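Local coordinates for neurotoxin (PDB 3N7L), which probably recognises ganglioside receptors on nerve cells through its binding domain, the part of this botulinum neurotoxin present in the crystal, at residues T146-M151 against M156-G161. Numbering follows the deposited sequence.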
# COMPACT_ATOMS: atom_id res chain seq x y z
N THR A 146 3.11 12.69 6.10
CA THR A 146 3.91 13.51 7.00
C THR A 146 3.71 14.95 6.58
O THR A 146 4.08 15.34 5.47
CB THR A 146 5.40 13.18 6.95
OG1 THR A 146 5.60 11.80 7.26
CG2 THR A 146 6.15 14.01 7.99
N ILE A 147 3.12 15.74 7.46
CA ILE A 147 2.89 17.15 7.18
C ILE A 147 3.76 17.95 8.13
O ILE A 147 3.69 17.77 9.34
CB ILE A 147 1.40 17.52 7.40
CG1 ILE A 147 0.53 16.78 6.39
CG2 ILE A 147 1.21 19.04 7.28
CD1 ILE A 147 -0.96 16.83 6.70
N THR A 148 4.62 18.82 7.59
CA THR A 148 5.47 19.64 8.44
C THR A 148 5.08 21.10 8.26
O THR A 148 4.81 21.55 7.15
CB THR A 148 6.99 19.46 8.12
OG1 THR A 148 7.29 19.97 6.82
CG2 THR A 148 7.38 17.99 8.20
N THR A 149 5.02 21.84 9.36
CA THR A 149 4.63 23.24 9.29
C THR A 149 5.45 24.16 10.18
O THR A 149 5.59 23.92 11.38
CB THR A 149 3.14 23.43 9.69
OG1 THR A 149 2.29 22.76 8.74
CG2 THR A 149 2.77 24.91 9.72
N ASN A 150 5.99 25.20 9.57
CA ASN A 150 6.75 26.22 10.29
C ASN A 150 5.94 27.48 10.02
O ASN A 150 5.93 27.98 8.90
CB ASN A 150 8.15 26.38 9.71
CG ASN A 150 8.97 27.43 10.46
OD1 ASN A 150 8.42 28.40 10.99
ND2 ASN A 150 10.28 27.25 10.49
N MET A 151 5.25 27.99 11.04
CA MET A 151 4.42 29.17 10.88
C MET A 151 5.18 30.40 10.40
O MET A 151 4.57 31.38 9.96
CB MET A 151 3.68 29.47 12.18
CG MET A 151 2.65 28.41 12.57
SD MET A 151 1.40 28.09 11.27
CE MET A 151 0.32 29.50 11.49
N MET A 156 4.85 21.86 4.32
CA MET A 156 5.26 20.82 3.38
C MET A 156 4.54 19.50 3.62
O MET A 156 4.22 19.16 4.76
CB MET A 156 6.77 20.57 3.49
CG MET A 156 7.65 21.82 3.45
SD MET A 156 9.42 21.43 3.51
CE MET A 156 9.65 21.10 5.24
N ILE A 157 4.26 18.77 2.55
CA ILE A 157 3.60 17.48 2.70
C ILE A 157 4.41 16.39 2.01
O ILE A 157 4.85 16.55 0.87
CB ILE A 157 2.15 17.49 2.16
CG1 ILE A 157 1.52 16.11 2.41
CG2 ILE A 157 2.12 17.80 0.67
CD1 ILE A 157 0.02 16.08 2.20
N TYR A 158 4.62 15.31 2.74
CA TYR A 158 5.37 14.16 2.24
C TYR A 158 4.45 12.94 2.23
O TYR A 158 3.56 12.81 3.07
CB TYR A 158 6.55 13.86 3.16
CG TYR A 158 7.56 14.97 3.34
CD1 TYR A 158 8.81 14.92 2.72
CD2 TYR A 158 7.29 16.06 4.18
CE1 TYR A 158 9.77 15.91 2.93
CE2 TYR A 158 8.25 17.06 4.40
CZ TYR A 158 9.49 16.97 3.77
OH TYR A 158 10.45 17.93 4.01
N ILE A 159 4.68 12.06 1.26
CA ILE A 159 3.91 10.83 1.15
C ILE A 159 4.95 9.73 1.02
O ILE A 159 5.80 9.77 0.13
CB ILE A 159 2.99 10.85 -0.10
CG1 ILE A 159 1.93 11.94 0.07
CG2 ILE A 159 2.35 9.48 -0.30
CD1 ILE A 159 1.03 11.76 1.29
N ASN A 160 4.88 8.75 1.92
CA ASN A 160 5.84 7.65 1.93
C ASN A 160 7.28 8.16 1.93
O ASN A 160 8.15 7.62 1.25
CB ASN A 160 5.60 6.71 0.73
CG ASN A 160 4.24 6.06 0.78
OD1 ASN A 160 3.71 5.80 1.85
ND2 ASN A 160 3.66 5.80 -0.40
N GLY A 161 7.51 9.21 2.70
CA GLY A 161 8.84 9.78 2.81
C GLY A 161 9.29 10.68 1.67
O GLY A 161 10.39 11.23 1.73
O HOH W 1 5.69 10.67 4.53
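Two neighbouring antiparallel strands of a beta hairpin, 143-150 and 154-159, meet here in the N-terminal half of the receptor-binding domain, where Thr146, Ile147 and Thr148 pair with Tyr158, Ile157 and Met156. Both flanking pairs are hydrogen-bonded. Tyr158 N gives its hydrogen to Thr146 O at 2.8 Å, and Thr146 N returns a longer bond to Tyr158 O at 3.1 Å. Thr148 and Met156 repeat the exchange, with Met156 N 2.8 Å from Thr148 O. Between them Ile147 and Ile157 form the non-hydrogen-bonded pair, lying side by side with their CG1 atoms 4.2 Å apart; on this face Phe114 of strand 111-117 packs against Ile147.

The other face carries the threonines, Met156 and Tyr158. Because chi1 of Thr148 is 67°, its OG1 sits between the backbone N and the carbonyl carbon and reaches Met156, whose chain bends at chi3 to bring the methyl carbon CE into tight van der Waals contact with that hydroxyl oxygen, at 3.1 Å. Thr148 CG2 leans on Tyr158 CE2 at 4.0 Å, while Thr146 O and Thr148 OG1 lie at the edge of the ring, near its plane. Helix 217-226 packs on this side through Ile220, which touches Thr146 and Tyr158, and the phenol OH is hydrogen-bonded to Asp217. Beyond the Thr146-Tyr158 pair, a water bridges Thr146 OG1 to Gly161 N, 3.0 Å from each. With strands 72-82 and 162-168 flanking it, the hairpin forms part of an antiparallel sheet of the concanavalin-like jelly-roll fold.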